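Local coordinates for LHC domain-containing protein (Marichromatium purpuratum 984, PDB 6ZXA) that binds bacteriochlorophyll a and the carotenoid okenone in the heptameric LH2 antenna of a purple bacterium, and probably passes excitation energy on toward the reaction centres, at residues Lys2-Met6 with Asn16-Asp20. Residues are numbered along the deposited sequence.
Sequences KVPVM and NHPED. With QS2 (9-cis-okenone), chain P.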
loop_
_atom_site.group_PDB
_atom_site.type_symbol
_atom_site.label_atom_id
_atom_site.label_comp_id
_atom_site.label_asym_id
_atom_site.label_seq_id
_atom_site.Cartn_x
_atom_site.Cartn_y
_atom_site.Cartn_z
ATOM N N LYS A 2 32.832 -16.120 6.620
ATOM C CA LYS A 2 33.216 -16.699 5.338
ATOM C C LYS A 2 33.431 -15.617 4.294
ATOM O O LYS A 2 32.766 -14.590 4.311
ATOM C CB LYS A 2 32.154 -17.673 4.840
ATOM C CG LYS A 2 31.496 -18.516 5.914
ATOM C CD LYS A 2 30.766 -19.709 5.313
ATOM C CE LYS A 2 30.404 -19.475 3.858
ATOM N NZ LYS A 2 29.491 -20.528 3.338
ATOM N N VAL A 3 34.338 -15.861 3.358
ATOM C CA VAL A 3 34.575 -14.904 2.285
ATOM C C VAL A 3 34.244 -15.592 0.969
ATOM O O VAL A 3 35.066 -16.354 0.442
ATOM C CB VAL A 3 36.022 -14.390 2.295
ATOM C CG1 VAL A 3 36.146 -13.155 1.433
ATOM C CG2 VAL A 3 36.467 -14.087 3.711
ATOM N N PRO A 4 33.068 -15.369 0.410
ATOM C CA PRO A 4 32.737 -15.993 -0.868
ATOM C C PRO A 4 33.174 -15.124 -2.034
ATOM O O PRO A 4 33.274 -13.900 -1.932
ATOM C CB PRO A 4 31.214 -16.123 -0.798
ATOM C CG PRO A 4 30.806 -14.916 -0.044
ATOM C CD PRO A 4 31.906 -14.668 0.981
ATOM N N VAL A 5 33.434 -15.779 -3.155
ATOM C CA VAL A 5 33.923 -15.070 -4.324
ATOM C C VAL A 5 32.777 -14.283 -4.944
ATOM O O VAL A 5 31.674 -14.806 -5.122
ATOM C CB VAL A 5 34.547 -16.061 -5.311
ATOM C CG1 VAL A 5 33.608 -17.229 -5.526
ATOM C CG2 VAL A 5 34.870 -15.373 -6.594
ATOM N N MET A 6 33.024 -13.015 -5.252
ATOM C CA MET A 6 31.958 -12.126 -5.684
ATOM C C MET A 6 32.314 -11.317 -6.924
ATOM O O MET A 6 32.809 -10.198 -6.792
ATOM C CB MET A 6 31.591 -11.184 -4.531
ATOM C CG MET A 6 30.413 -10.274 -4.798
ATOM S SD MET A 6 30.874 -8.582 -5.196
ATOM C CE MET A 6 31.334 -7.940 -3.581
ATOM N N ASN A 16 33.607 -11.111 4.657
ATOM C CA ASN A 16 33.643 -12.036 5.795
ATOM C C ASN A 16 32.347 -11.957 6.605
ATOM O O ASN A 16 32.309 -11.483 7.738
ATOM C CB ASN A 16 34.858 -11.750 6.681
ATOM C CG ASN A 16 34.918 -12.651 7.884
ATOM O OD1 ASN A 16 35.145 -12.199 9.005
ATOM N ND2 ASN A 16 34.696 -13.935 7.664
ATOM N N HIS A 17 31.272 -12.369 5.976
ATOM C CA HIS A 17 30.107 -11.720 6.541
ATOM C C HIS A 17 29.446 -12.288 7.789
ATOM O O HIS A 17 29.001 -11.483 8.616
ATOM C CB HIS A 17 29.028 -11.492 5.506
ATOM C CG HIS A 17 28.472 -10.127 5.642
ATOM N ND1 HIS A 17 28.967 -9.059 4.934
ATOM C CD2 HIS A 17 27.595 -9.615 6.531
ATOM C CE1 HIS A 17 28.352 -7.959 5.317
ATOM N NE2 HIS A 17 27.514 -8.268 6.287
ATOM N N PRO A 18 29.283 -13.610 7.961
ATOM C CA PRO A 18 28.594 -14.091 9.171
ATOM C C PRO A 18 29.068 -13.363 10.419
ATOM O O PRO A 18 28.287 -13.086 11.333
ATOM C CB PRO A 18 28.947 -15.579 9.206
ATOM C CG PRO A 18 29.145 -15.931 7.793
ATOM C CD PRO A 18 29.652 -14.717 7.069
ATOM N N GLU A 19 30.353 -13.006 10.423
ATOM C CA GLU A 19 30.928 -12.162 11.461
ATOM C C GLU A 19 30.563 -10.696 11.268
ATOM O O GLU A 19 30.326 -9.982 12.246
ATOM C CB GLU A 19 32.448 -12.320 11.481
ATOM C CG GLU A 19 32.923 -13.722 11.805
ATOM C CD GLU A 19 32.862 -14.658 10.616
ATOM O OE1 GLU A 19 33.025 -15.878 10.812
ATOM O OE2 GLU A 19 32.653 -14.175 9.486
ATOM N N ASP A 20 30.512 -10.225 10.026
ATOM C CA ASP A 20 30.212 -8.829 9.752
ATOM C C ASP A 20 28.752 -8.591 9.410
ATOM O O ASP A 20 28.446 -7.671 8.647
ATOM C CB ASP A 20 31.113 -8.287 8.645
ATOM C CG ASP A 20 32.569 -8.263 9.040
ATOM O OD1 ASP A 20 33.396 -7.820 8.220
ATOM O OD2 ASP A 20 32.888 -8.667 10.177
HETATM C C1 QS2 P . 16.753 -7.831 7.500
HETATM C C10 QS2 P . 22.263 -15.058 4.346
HETATM C C11 QS2 P . 22.930 -16.103 3.671
HETATM C C12 QS2 P . 23.787 -15.886 2.675
HETATM C C13 QS2 P . 24.508 -16.888 1.918
HETATM C C14 QS2 P . 25.289 -16.499 0.884
HETATM C C15 QS2 P . 26.017 -17.328 -0.014
HETATM C C16 QS2 P . 26.754 -16.852 -1.036
HETATM C C17 QS2 P . 27.465 -17.688 -1.946
HETATM C C18 QS2 P . 28.205 -17.308 -3.014
HETATM C C19 QS2 P . 28.747 -18.327 -3.892
HETATM C C2 QS2 P . 16.216 -9.072 8.214
HETATM C C20 QS2 P . 29.363 -18.147 -5.064
HETATM C C21 QS2 P . 29.832 -19.239 -5.854
HETATM C C22 QS2 P . 30.441 -19.192 -7.062
HETATM C C23 QS2 P . 16.699 -7.986 5.992
HETATM C C24 QS2 P . 16.026 -6.575 7.938
HETATM C C26 QS2 P . 17.837 -12.951 9.063
HETATM C C27 QS2 P . 20.962 -16.466 5.973
HETATM C C28 QS2 P . 24.309 -18.329 2.295
HETATM C C29 QS2 P . 28.421 -15.869 -3.387
HETATM C C3 QS2 P . 17.232 -10.024 8.857
HETATM C C30 QS2 P . 30.674 -17.910 -7.699
HETATM C C31 QS2 P . 18.935 -6.900 7.148
HETATM C C33 QS2 P . 31.061 -17.853 -8.969
HETATM C C34 QS2 P . 30.876 -20.429 -7.795
HETATM C C35 QS2 P . 31.653 -16.717 -9.687
HETATM C C36 QS2 P . 32.269 -15.682 -8.981
HETATM C C37 QS2 P . 32.943 -14.677 -9.646
HETATM C C38 QS2 P . 33.026 -14.661 -11.032
HETATM C C39 QS2 P . 32.395 -15.675 -11.767
HETATM C C4 QS2 P . 18.194 -10.675 7.903
HETATM C C40 QS2 P . 31.697 -16.700 -11.104
HETATM C C41 QS2 P . 33.800 -13.566 -11.722
HETATM C C42 QS2 P . 32.492 -15.674 -13.272
HETATM C C43 QS2 P . 30.983 -17.762 -11.903
HETATM C C5 QS2 P . 18.508 -12.127 8.006
HETATM C C6 QS2 P . 19.369 -12.547 7.110
HETATM C C7 QS2 P . 19.860 -13.824 6.831
HETATM C C8 QS2 P . 20.748 -13.954 5.848
HETATM C C9 QS2 P . 21.374 -15.160 5.360
HETATM O O25 QS2 P . 18.071 -7.713 7.940
HETATM O O32 QS2 P . 18.747 -10.038 7.026
#
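This is a small surface contact between two irregular parts of the N-terminal loop region, in which K2 and V3, at the head of segment 2-6, meet the turn at N16-E19. Its one hydrogen bond is between backbones: H17 N donates to K2 O (3.2 Å), and N16 CA approaches the same K2 O at 3.1 Å as a CA-H...O contact. N16 has positive phi, a conformation asparagine tolerates better than most residues, and its O accepts a hydrogen bond from D20 N (3.2 Å), closing one helical turn over H17-E19. P18 suits the first turn of such a structure, because the amide it lacks is not needed there; its ring packs on the aliphatic part of K2, K2 CG to P18 CG 4.0 Å. V3 CG2 also packs on N16 CB, at 4.1 Å. Beyond this junction the two segments serve different pigments. P4 and V5 line the 9-cis-okenone pocket, with V5 CG2 3.5 Å from carotenoid C36 and P4 CB 3.8 Å from C29, whereas H17 and P18 touch bacteriochlorophyll a, next to its magnesium ligand D21, and H17 also meets all-trans okenone. P4 and M6 pack on a neighbouring beta subunit, and the whole contact lies in the loop region preceding helix 35-54, with neither helix nor strand in the nine residues that connect its halves.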